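Local coordinates for MREC protein (PDB 2J5U) that is probably involved in forming and maintaining cell shape in the bacterium Listeria monocytogenes, at residues Asp63-Tyr68 with Leu225-Glu230; Asn72-Ser77 with Leu219-Val224; Val87-Gly92 with Lys119-Glu124; Asp95-Asp100 with Gly111-Thr116. All blocks are in the same frame, centred on the assembly; numbering follows the deposited sequence.

Interaction 1: Asp63-Tyr68 with Leu225-Glu230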
loop_
_atom_site.group_PDB
_atom_site.type_symbol
_atom_site.label_atom_id
_atom_site.label_comp_id
_atom_site.label_asym_id
_atom_site.label_seq_id
_atom_site.Cartn_x
_atom_site.Cartn_y
_atom_site.Cartn_z
ATOM N N ASP A 63 29.047 48.128 13.009
ATOM C CA ASP A 63 29.147 49.233 13.955
ATOM C C ASP A 63 28.358 48.979 15.222
ATOM O O ASP A 63 27.432 49.727 15.546
ATOM C CB ASP A 63 28.653 50.525 13.298
ATOM C CG ASP A 63 29.469 50.901 12.072
ATOM O OD1 ASP A 63 30.714 50.990 12.192
ATOM O OD2 ASP A 63 28.871 51.108 10.993
ATOM N N SER A 64 28.725 47.916 15.932
ATOM C CA SER A 64 28.056 47.576 17.175
ATOM C C SER A 64 28.352 48.662 18.210
ATOM O O SER A 64 29.186 49.542 17.997
ATOM C CB SER A 64 28.540 46.228 17.700
ATOM O OG SER A 64 29.785 46.372 18.350
ATOM N N ILE A 65 27.669 48.571 19.339
ATOM C CA ILE A 65 27.809 49.526 20.409
ATOM C C ILE A 65 29.218 49.628 21.003
ATOM O O ILE A 65 29.536 50.621 21.646
ATOM C CB ILE A 65 26.791 49.196 21.522
ATOM C CG1 ILE A 65 26.021 50.453 21.928
ATOM C CG2 ILE A 65 27.490 48.541 22.696
ATOM C CD1 ILE A 65 26.863 51.547 22.463
ATOM N N ARG A 66 30.081 48.639 20.791
ATOM C CA ARG A 66 31.426 48.726 21.378
ATOM C C ARG A 66 32.560 49.181 20.465
ATOM O O ARG A 66 33.667 49.413 20.937
ATOM C CB ARG A 66 31.835 47.390 21.986
ATOM C CG ARG A 66 30.701 46.441 22.222
ATOM C CD ARG A 66 31.203 45.172 22.873
ATOM N NE ARG A 66 31.821 45.439 24.166
ATOM C CZ ARG A 66 33.109 45.248 24.422
ATOM N NH1 ARG A 66 33.592 45.516 25.633
ATOM N NH2 ARG A 66 33.910 44.789 23.461
ATOM N N ASP A 67 32.299 49.318 19.170
ATOM C CA ASP A 67 33.353 49.709 18.241
ATOM C C ASP A 67 33.752 51.179 18.302
ATOM O O ASP A 67 32.948 52.034 18.663
ATOM C CB ASP A 67 32.946 49.334 16.811
ATOM C CG ASP A 67 32.749 47.835 16.641
ATOM O OD1 ASP A 67 33.551 47.075 17.229
ATOM O OD2 ASP A 67 31.808 47.413 15.925
ATOM N N TYR A 68 35.002 51.468 17.948
ATOM C CA TYR A 68 35.491 52.844 17.955
ATOM C C TYR A 68 36.864 53.032 17.301
ATOM O O TYR A 68 37.646 52.092 17.201
ATOM C CB TYR A 68 35.555 53.364 19.393
ATOM C CG TYR A 68 36.571 52.659 20.255
ATOM C CD1 TYR A 68 36.179 51.706 21.185
ATOM C CD2 TYR A 68 37.936 52.919 20.109
ATOM C CE1 TYR A 68 37.117 51.025 21.949
ATOM C CE2 TYR A 68 38.882 52.240 20.861
ATOM C CZ TYR A 68 38.467 51.293 21.778
ATOM O OH TYR A 68 39.404 50.587 22.496
ATOM N N LEU A 225 38.366 58.685 21.798
ATOM C CA LEU A 225 37.614 57.660 21.080
ATOM C C LEU A 225 36.442 58.163 20.242
ATOM O O LEU A 225 35.531 58.795 20.756
ATOM C CB LEU A 225 37.068 56.624 22.070
ATOM C CG LEU A 225 38.031 56.141 23.152
ATOM C CD1 LEU A 225 37.346 55.099 24.016
ATOM C CD2 LEU A 225 39.288 55.583 22.505
ATOM N N LYS A 226 36.468 57.877 18.950
ATOM C CA LYS A 226 35.358 58.245 18.083
ATOM C C LYS A 226 34.408 57.053 18.216
ATOM O O LYS A 226 34.829 55.909 18.073
ATOM C CB LYS A 226 35.828 58.381 16.634
ATOM C CG LYS A 226 34.706 58.559 15.617
ATOM C CD LYS A 226 35.241 58.496 14.193
ATOM C CE LYS A 226 34.115 58.595 13.164
ATOM N NZ LYS A 226 34.620 58.527 11.749
ATOM N N ARG A 227 33.140 57.298 18.518
ATOM C CA ARG A 227 32.185 56.196 18.661
ATOM C C ARG A 227 31.711 55.750 17.286
ATOM O O ARG A 227 31.374 56.587 16.449
ATOM C CB ARG A 227 30.989 56.636 19.518
ATOM C CG ARG A 227 29.749 55.783 19.373
ATOM C CD ARG A 227 28.705 56.222 20.365
ATOM N NE ARG A 227 27.361 55.808 19.984
ATOM C CZ ARG A 227 26.427 55.444 20.854
ATOM N NH1 ARG A 227 25.221 55.087 20.433
ATOM N NH2 ARG A 227 26.706 55.420 22.150
ATOM N N SER A 228 31.694 54.441 17.049
ATOM C CA SER A 228 31.265 53.920 15.747
ATOM C C SER A 228 29.757 53.832 15.647
ATOM O O SER A 228 29.173 54.216 14.646
ATOM C CB SER A 228 31.849 52.532 15.488
ATOM O OG SER A 228 33.257 52.576 15.423
ATOM N N ALA A 229 29.132 53.313 16.692
ATOM C CA ALA A 229 27.696 53.173 16.695
ATOM C C ALA A 229 27.006 54.492 16.394
ATOM O O ALA A 229 27.490 55.561 16.767
ATOM C CB ALA A 229 27.234 52.642 18.036
ATOM N N GLU A 230 25.874 54.394 15.705
ATOM C CA GLU A 230 25.064 55.551 15.361
ATOM C C GLU A 230 24.798 56.346 16.637
ATOM O O GLU A 230 24.688 55.773 17.721
ATOM C CB GLU A 230 23.743 55.071 14.768
ATOM C CG GLU A 230 22.745 56.163 14.446
ATOM C CD GLU A 230 23.127 56.960 13.222
ATOM O OE1 GLU A 230 22.293 57.773 12.772
ATOM O OE2 GLU A 230 24.255 56.780 12.708
#
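The first barrel of MreC is entered through the link after helix 31-58, and here that link is seamed to the end of the last barrel strand: Tyr68 faces Arg227 as an antiparallel non-hydrogen-bonded pair, and Ser228 docks on Asp67. Ser228 N donates to Asp67 O (3.2 Å, N-H...O 158°), approaching from well above the carbonyl plane. The hydroxymethyl of the same serine presses on the neighbouring side chain, its OG 3.5 Å from Asp67 CB. Tyr68 CE2 meets Leu225 CD2 at 3.7 Å, the two side chains crossing at a slant. Further back, Ser64 to Asp67 form a type I turn. It presents Ser64 O to Ala229 CB at 3.7 Å, while Ile65 CD1 lies over one face of the Arg227 guanidinium, 3.9 Å from NH2. That guanidinium is firmly oriented from within its own segment, since NE donates to Ala229 O and NH1 to Glu230 O (2.8 Å), both acceptors close to its plane. NH2 bonds to Gly180 O and Phe185 O, and NH1 also reaches Ile76 O of the second subunit, whose Val75 packs on Ile65. On the barrel side, Pro186 touches both Tyr68 and Leu225, and Leu225 pairs through its backbone with Ala102 at the start of strand 102-105.

Interaction 2: Asn72-Ser77 with Leu219-Val224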
loop_
_atom_site.group_PDB
_atom_site.type_symbol
_atom_site.label_atom_id
_atom_site.label_comp_id
_atom_site.label_asym_id
_atom_site.label_seq_id
_atom_site.Cartn_x
_atom_site.Cartn_y
_atom_site.Cartn_z
ATOM N N ASN A 72 45.476 59.196 19.506
ATOM C CA ASN A 72 46.360 59.504 20.613
ATOM C C ASN A 72 46.586 60.989 20.744
ATOM O O ASN A 72 46.609 61.706 19.746
ATOM C CB ASN A 72 47.684 58.785 20.426
ATOM C CG ASN A 72 47.578 57.316 20.742
ATOM O OD1 ASN A 72 48.480 56.538 20.450
ATOM N ND2 ASN A 72 46.470 56.927 21.360
ATOM N N ALA A 73 46.737 61.454 21.980
ATOM C CA ALA A 73 46.972 62.869 22.218
ATOM C C ALA A 73 47.673 63.138 23.542
ATOM O O ALA A 73 47.737 62.282 24.422
ATOM C CB ALA A 73 45.658 63.636 22.156
ATOM N N SER A 74 48.201 64.345 23.682
ATOM C CA SER A 74 48.888 64.701 24.906
ATOM C C SER A 74 48.274 65.937 25.535
ATOM O O SER A 74 47.780 66.827 24.847
ATOM C CB SER A 74 50.370 64.967 24.623
ATOM O OG SER A 74 50.985 63.838 24.030
ATOM N N VAL A 75 48.301 65.976 26.854
ATOM C CA VAL A 75 47.802 67.121 27.577
ATOM C C VAL A 75 48.834 68.215 27.330
ATOM O O VAL A 75 50.014 67.998 27.587
ATOM C CB VAL A 75 47.765 66.840 29.078
ATOM C CG1 VAL A 75 47.289 68.057 29.809
ATOM C CG2 VAL A 75 46.861 65.681 29.365
ATOM N N ILE A 76 48.420 69.370 26.817
ATOM C CA ILE A 76 49.378 70.453 26.604
ATOM C C ILE A 76 49.207 71.627 27.575
ATOM O O ILE A 76 49.987 72.567 27.540
ATOM C CB ILE A 76 49.320 71.002 25.175
ATOM C CG1 ILE A 76 47.961 71.632 24.907
ATOM C CG2 ILE A 76 49.575 69.892 24.198
ATOM C CD1 ILE A 76 47.845 72.219 23.530
ATOM N N SER A 77 48.201 71.578 28.441
ATOM C CA SER A 77 47.993 72.657 29.402
ATOM C C SER A 77 46.977 72.304 30.468
ATOM O O SER A 77 45.951 71.699 30.188
ATOM C CB SER A 77 47.550 73.937 28.698
ATOM O OG SER A 77 47.274 74.958 29.645
ATOM N N LEU A 219 48.000 63.820 34.308
ATOM C CA LEU A 219 47.704 63.329 32.973
ATOM C C LEU A 219 48.693 63.830 31.955
ATOM O O LEU A 219 49.077 64.994 31.981
ATOM C CB LEU A 219 46.309 63.777 32.540
ATOM C CG LEU A 219 45.114 63.350 33.379
ATOM C CD1 LEU A 219 43.923 64.190 32.996
ATOM C CD2 LEU A 219 44.832 61.884 33.166
ATOM N N ASN A 220 49.099 62.950 31.053
ATOM C CA ASN A 220 50.007 63.338 29.999
ATOM C C ASN A 220 49.525 62.732 28.700
ATOM O O ASN A 220 48.961 63.426 27.857
ATOM C CB ASN A 220 51.418 62.862 30.279
ATOM C CG ASN A 220 52.389 63.295 29.194
ATOM O OD1 ASN A 220 53.468 62.723 29.047
ATOM N ND2 ASN A 220 52.005 64.320 28.426
ATOM N N HIS A 221 49.751 61.433 28.531
ATOM C CA HIS A 221 49.306 60.751 27.323
ATOM C C HIS A 221 47.864 60.312 27.476
ATOM O O HIS A 221 47.465 59.762 28.508
ATOM C CB HIS A 221 50.223 59.586 27.013
ATOM C CG HIS A 221 51.585 60.028 26.589
ATOM N ND1 HIS A 221 51.780 60.922 25.555
ATOM C CD2 HIS A 221 52.813 59.755 27.088
ATOM C CE1 HIS A 221 53.069 61.183 25.440
ATOM N NE2 HIS A 221 53.717 60.488 26.356
ATOM N N VAL A 222 47.089 60.548 26.426
ATOM C CA VAL A 222 45.666 60.285 26.463
ATOM C C VAL A 222 45.091 59.829 25.120
ATOM O O VAL A 222 45.701 60.043 24.067
ATOM C CB VAL A 222 44.995 61.592 26.935
ATOM C CG1 VAL A 222 43.839 61.971 26.047
ATOM C CG2 VAL A 222 44.596 61.456 28.363
ATOM N N THR A 223 43.911 59.215 25.146
ATOM C CA THR A 223 43.289 58.741 23.902
ATOM C C THR A 223 41.822 59.141 23.693
ATOM O O THR A 223 40.951 58.862 24.527
ATOM C CB THR A 223 43.394 57.209 23.788
ATOM O OG1 THR A 223 44.762 56.828 23.930
ATOM C CG2 THR A 223 42.910 56.738 22.431
ATOM N N VAL A 224 41.557 59.784 22.562
ATOM C CA VAL A 224 40.205 60.221 22.228
ATOM C C VAL A 224 39.527 59.159 21.356
ATOM O O VAL A 224 40.042 58.782 20.309
ATOM C CB VAL A 224 40.229 61.572 21.468
ATOM C CG1 VAL A 224 38.820 62.038 21.176
ATOM C CG2 VAL A 224 40.943 62.611 22.282
#
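Val75 and Ser74 meet Leu219, Asn220 and His221 where the first and last strands of the six-stranded sheet pair antiparallel and so close the barrel. Val75 sets CG1 anti to its backbone N (chi1 178°), and its other branch, CG2, touches Leu219 CB at 3.7 Å and rests 3.4 Å from Asn220 O. In the non-hydrogen-bonded pair Ser74 and His221, Ser74 OG and His221 CG both lie beside their own backbone N. With the ring turned to chi2 -54°, His221 ND1 comes 3.4 Å from Ser74 OG, a weak bond (126°) in which the hydroxyl lies at the ring edge, near its plane. Over one face of the imidazole, offset toward the rim, sits Asn220 OD1. On the same side of the sheet Asn72 and Thr223 lie side by side, pointing the same way, with ND2 of Asn72 3.1 Å from Thr223 OG1. The backbone supplies the regular links: Ala73 and Val222 bond in both directions, 2.7 Å from Ala73 N to Val222 O, and Val75 N reaches Asn220 O at 2.8 Å. Ala73 and Val222 turn their side chains to the other face of the sheet, where Val222 packs on Val103, Thr105 and Ile110. Strand 68-77 is bordered on its far edge by strand 86-89, and strand 221-227 by strand 102-105.

Interaction 3: Val87-Gly92 with Lys119-Glu124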
loop_
_atom_site.group_PDB
_atom_site.type_symbol
_atom_site.label_atom_id
_atom_site.label_comp_id
_atom_site.label_asym_id
_atom_site.label_seq_id
_atom_site.Cartn_x
_atom_site.Cartn_y
_atom_site.Cartn_z
ATOM N N VAL A 87 41.325 69.941 31.176
ATOM C CA VAL A 87 42.639 69.712 30.625
ATOM C C VAL A 87 42.570 70.049 29.132
ATOM O O VAL A 87 41.495 70.029 28.529
ATOM C CB VAL A 87 43.022 68.227 30.873
ATOM C CG1 VAL A 87 43.815 67.673 29.732
ATOM C CG2 VAL A 87 43.797 68.115 32.171
ATOM N N GLU A 88 43.706 70.385 28.538
ATOM C CA GLU A 88 43.731 70.707 27.117
ATOM C C GLU A 88 44.637 69.745 26.343
ATOM O O GLU A 88 45.749 69.451 26.778
ATOM C CB GLU A 88 44.213 72.125 26.937
ATOM C CG GLU A 88 43.761 72.735 25.662
ATOM C CD GLU A 88 43.131 74.098 25.886
ATOM O OE1 GLU A 88 42.994 74.867 24.894
ATOM O OE2 GLU A 88 42.772 74.392 27.057
ATOM N N ILE A 89 44.167 69.244 25.204
ATOM C CA ILE A 89 44.973 68.310 24.431
ATOM C C ILE A 89 45.420 68.879 23.094
ATOM O O ILE A 89 44.807 69.813 22.574
ATOM C CB ILE A 89 44.231 66.971 24.213
ATOM C CG1 ILE A 89 42.901 67.213 23.491
ATOM C CG2 ILE A 89 44.021 66.279 25.558
ATOM C CD1 ILE A 89 42.128 65.950 23.220
ATOM N N ASP A 90 46.488 68.302 22.545
ATOM C CA ASP A 90 47.074 68.756 21.288
ATOM C C ASP A 90 46.420 68.259 20.000
ATOM O O ASP A 90 47.027 68.307 18.923
ATOM C CB ASP A 90 48.576 68.428 21.262
ATOM C CG ASP A 90 48.861 66.929 21.305
ATOM O OD1 ASP A 90 50.053 66.559 21.338
ATOM O OD2 ASP A 90 47.906 66.121 21.304
ATOM N N LYS A 91 45.191 67.773 20.097
ATOM C CA LYS A 91 44.489 67.327 18.904
ATOM C C LYS A 91 43.161 68.055 18.866
ATOM O O LYS A 91 42.578 68.341 19.911
ATOM C CB LYS A 91 44.282 65.810 18.922
ATOM C CG LYS A 91 45.569 65.012 18.730
ATOM C CD LYS A 91 46.062 65.069 17.289
ATOM C CE LYS A 91 47.559 65.367 17.216
ATOM N NZ LYS A 91 48.339 64.591 18.212
ATOM N N GLY A 92 42.695 68.371 17.664
ATOM C CA GLY A 92 41.440 69.080 17.534
ATOM C C GLY A 92 40.600 68.733 16.323
ATOM O O GLY A 92 40.681 67.651 15.763
ATOM N N LYS A 119 43.289 72.861 16.111
ATOM C CA LYS A 119 44.338 71.926 16.474
ATOM C C LYS A 119 44.468 71.571 17.946
ATOM O O LYS A 119 45.483 71.021 18.368
ATOM C CB LYS A 119 45.675 72.441 15.947
ATOM C CG LYS A 119 45.802 72.358 14.433
ATOM C CD LYS A 119 47.259 72.437 14.006
ATOM C CE LYS A 119 47.470 71.888 12.596
ATOM N NZ LYS A 119 46.685 72.622 11.552
ATOM N N SER A 120 43.447 71.870 18.735
ATOM C CA SER A 120 43.507 71.539 20.153
ATOM C C SER A 120 42.092 71.481 20.651
ATOM O O SER A 120 41.179 71.892 19.938
ATOM C CB SER A 120 44.308 72.589 20.934
ATOM O OG SER A 120 43.741 73.880 20.825
ATOM N N ALA A 121 41.904 70.963 21.860
ATOM C CA ALA A 121 40.571 70.859 22.422
ATOM C C ALA A 121 40.587 70.746 23.936
ATOM O O ALA A 121 41.592 70.375 24.542
ATOM C CB ALA A 121 39.859 69.674 21.828
ATOM N N THR A 122 39.446 71.058 24.536
ATOM C CA THR A 122 39.273 71.020 25.977
ATOM C C THR A 122 38.530 69.752 26.345
ATOM O O THR A 122 37.591 69.364 25.656
ATOM C CB THR A 122 38.428 72.236 26.447
ATOM O OG1 THR A 122 39.097 73.450 26.092
ATOM C CG2 THR A 122 38.215 72.214 27.941
ATOM N N VAL A 123 38.945 69.089 27.417
ATOM C CA VAL A 123 38.234 67.906 27.846
ATOM C C VAL A 123 37.907 68.040 29.331
ATOM O O VAL A 123 38.752 68.423 30.156
ATOM C CB VAL A 123 39.020 66.564 27.526
ATOM C CG1 VAL A 123 40.258 66.852 26.753
ATOM C CG2 VAL A 123 39.335 65.797 28.779
ATOM N N GLU A 124 36.648 67.756 29.648
ATOM C CA GLU A 124 36.157 67.834 31.006
ATOM C C GLU A 124 36.398 66.500 31.680
ATOM O O GLU A 124 35.954 65.465 31.189
ATOM C CB GLU A 124 34.671 68.167 30.988
ATOM C CG GLU A 124 34.041 68.184 32.347
ATOM C CD GLU A 124 32.999 69.267 32.475
ATOM O OE1 GLU A 124 33.367 70.459 32.303
ATOM O OE2 GLU A 124 31.820 68.929 32.749
#
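Ile89 and Val123 cross at about a right angle in the barrel wall, CG2 of the isoleucine 4.0 Å from CG1 of the valine. Ile89 has CG1 between its backbone N and carbonyl carbon (chi1 58°), 3.6 Å from Ala121 O. On the opposite face of the sheet Glu88, its CG anti to the backbone N, brings that CG 3.4 Å from the same Ala121 O. These side chains are set in place by two hydrogen-bonded antiparallel pairs. Val87 and Val123 exchange bonds in both directions, the shorter and straighter from Val123 N to Val87 O (2.9 Å, 167°). Ile89 and Ala121 do likewise, with Ile89 N donating to Ala121 O. Beyond the pairing the chain turns over the start of the other strand: Lys91 O lies 3.6 Å from Ala121 CB, and Gly92, without a side chain, brings CA to 3.6 Å from Ser120 N. This turn is held from outside, Gly92 N bonding to Asp95 OD1 and Asp90 OD2 accepting Ser74 N. Within the turn Lys91 NZ pairs weakly with Asp90 OD2. The two strands thus form the middle of a run 68-77, 86-89, 121-125, 108-116 around the barrel.

Interaction 4: Asp95-Asp100 with Gly111-Thr116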
loop_
_atom_site.group_PDB
_atom_site.type_symbol
_atom_site.label_atom_id
_atom_site.label_comp_id
_atom_site.label_asym_id
_atom_site.label_seq_id
_atom_site.Cartn_x
_atom_site.Cartn_y
_atom_site.Cartn_z
ATOM N N ASP A 95 41.860 67.115 13.322
ATOM C CA ASP A 95 42.380 65.782 13.581
ATOM C C ASP A 95 41.202 64.834 13.764
ATOM O O ASP A 95 41.378 63.653 14.025
ATOM C CB ASP A 95 43.251 65.772 14.839
ATOM C CG ASP A 95 44.463 66.692 14.726
ATOM O OD1 ASP A 95 44.555 67.668 15.510
ATOM O OD2 ASP A 95 45.325 66.437 13.851
ATOM N N GLY A 96 39.991 65.366 13.637
ATOM C CA GLY A 96 38.806 64.545 13.778
ATOM C C GLY A 96 38.134 64.607 15.134
ATOM O O GLY A 96 37.071 64.019 15.334
ATOM N N VAL A 97 38.744 65.318 16.073
ATOM C CA VAL A 97 38.178 65.429 17.403
ATOM C C VAL A 97 36.883 66.228 17.376
ATOM O O VAL A 97 36.790 67.252 16.709
ATOM C CB VAL A 97 39.157 66.103 18.358
ATOM C CG1 VAL A 97 38.552 66.179 19.740
ATOM C CG2 VAL A 97 40.471 65.339 18.380
ATOM N N LYS A 98 35.883 65.737 18.096
ATOM C CA LYS A 98 34.585 66.392 18.176
ATOM C C LYS A 98 34.053 66.398 19.595
ATOM O O LYS A 98 34.329 65.495 20.387
ATOM C CB LYS A 98 33.547 65.677 17.306
ATOM C CG LYS A 98 33.839 65.664 15.836
ATOM C CD LYS A 98 32.647 65.145 15.055
ATOM C CE LYS A 98 32.912 65.284 13.558
ATOM N NZ LYS A 98 31.792 64.801 12.707
ATOM N N PRO A 99 33.271 67.423 19.936
ATOM C CA PRO A 99 32.678 67.539 21.273
ATOM C C PRO A 99 31.899 66.259 21.611
ATOM O O PRO A 99 31.236 65.692 20.755
ATOM C CB PRO A 99 31.741 68.740 21.135
ATOM C CG PRO A 99 32.440 69.595 20.138
ATOM C CD PRO A 99 33.012 68.624 19.123
ATOM N N ASP A 100 31.990 65.820 22.858
ATOM C CA ASP A 100 31.296 64.630 23.346
ATOM C C ASP A 100 31.994 63.297 23.122
ATOM O O ASP A 100 31.451 62.250 23.477
ATOM C CB ASP A 100 29.872 64.570 22.793
ATOM C CG ASP A 100 28.928 65.511 23.522
ATOM O OD1 ASP A 100 27.817 65.756 23.003
ATOM O OD2 ASP A 100 29.289 66.005 24.616
ATOM N N GLY A 111 37.426 61.345 30.811
ATOM C CA GLY A 111 36.563 62.474 30.527
ATOM C C GLY A 111 35.962 62.506 29.150
ATOM O O GLY A 111 35.902 61.482 28.471
ATOM N N LYS A 112 35.505 63.687 28.744
ATOM C CA LYS A 112 34.919 63.849 27.430
ATOM C C LYS A 112 35.293 65.185 26.829
ATOM O O LYS A 112 35.526 66.155 27.539
ATOM C CB LYS A 112 33.395 63.722 27.488
ATOM C CG LYS A 112 32.673 64.889 28.107
ATOM C CD LYS A 112 31.184 64.759 27.844
ATOM C CE LYS A 112 30.410 65.936 28.410
ATOM N NZ LYS A 112 30.674 66.137 29.870
ATOM N N VAL A 113 35.348 65.230 25.507
ATOM C CA VAL A 113 35.692 66.460 24.830
ATOM C C VAL A 113 34.552 67.464 24.966
ATOM O O VAL A 113 33.389 67.128 24.777
ATOM C CB VAL A 113 35.962 66.194 23.351
ATOM C CG1 VAL A 113 36.393 67.468 22.664
ATOM C CG2 VAL A 113 37.032 65.141 23.220
ATOM N N THR A 114 34.876 68.698 25.313
ATOM C CA THR A 114 33.830 69.699 25.442
ATOM C C THR A 114 33.865 70.731 24.326
ATOM O O THR A 114 32.883 70.884 23.607
ATOM C CB THR A 114 33.875 70.404 26.812
ATOM O OG1 THR A 114 35.216 70.795 27.120
ATOM C CG2 THR A 114 33.369 69.479 27.887
ATOM N N THR A 115 34.975 71.443 24.168
ATOM C CA THR A 115 35.054 72.425 23.094
ATOM C C THR A 115 36.272 72.136 22.248
ATOM O O THR A 115 37.328 71.764 22.757
ATOM C CB THR A 115 35.148 73.847 23.630
ATOM O OG1 THR A 115 36.387 74.007 24.320
ATOM C CG2 THR A 115 34.012 74.118 24.590
ATOM N N THR A 116 36.124 72.313 20.946
ATOM C CA THR A 116 37.216 72.032 20.047
ATOM C C THR A 116 37.610 73.199 19.181
ATOM O O THR A 116 36.775 73.981 18.744
ATOM C CB THR A 116 36.871 70.864 19.117
ATOM O OG1 THR A 116 36.368 69.773 19.887
ATOM C CG2 THR A 116 38.104 70.382 18.401
#
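Val113 buries the most surface here, fitting under the loop formed by Val97 to Asp100. Its CG1 is anti to the backbone N (chi1 -177°), and CG1 and CG2 both meet Val97 CG1, each at 3.9 Å, so the two valines cross with one methyl set against a pair. From the loop backbone Lys98 O comes down on Val113 CB at 3.5 Å.

Asp100 comes next. Its N donates to Val113 O at 2.7 Å with an almost straight N-H...O angle of 172°, the donor tilted from the carbonyl plane, and this bond fixes the end of the loop to the strand. The Asp100 side chain starts away from the strand, but its carboxylate returns to lie alongside Lys112, OD2 3.9 Å from CD. The lysine chain then bends at its last torsion, chi4 -55°, and NZ stays 5.4 Å from Asp100 OD2, so the charged ends do not touch. A long, weak ion pair joins Asp100 OD1 to Lys184.

Pro99 covers the end of the strand. Its CB is 3.5 Å from Thr114 O, while CD approaches Thr116 OG1 at 3.6 Å, the ring crossing the threonine at about a right angle.

The loop thus lies over strand 108-116 just before the chain enters strand 102-105, the neighbour of 108-116 in the sheet. It packs across one strand of the closed six-stranded antiparallel barrel of the MreC core, a family grouped with the PA peptidases, whose chymotrypsin-like members are likewise built from two barrels.

How the interactions relate
From the N terminus the chain opens all four contacts in order, with 63-68, 72-77, 87-92 and 95-100, and then closes them in reverse. Segment 111-116 completes interaction 4, 119-124 interaction 3, 219-224 interaction 2 and 225-230 interaction 1, so the loops nest without crossing. The long excursion between interactions 3 and 2 contains the second barrel. Interactions 2, 3 and 4 are tied directly: Ile76 N bonds to Glu88 O, Thr114 N to Thr122 O, and Val224 packs on Val113 between interactions 2 and 4. Interaction 1 continues the strand pairing of interaction 2, joining the barrel to the link from helix 31-58.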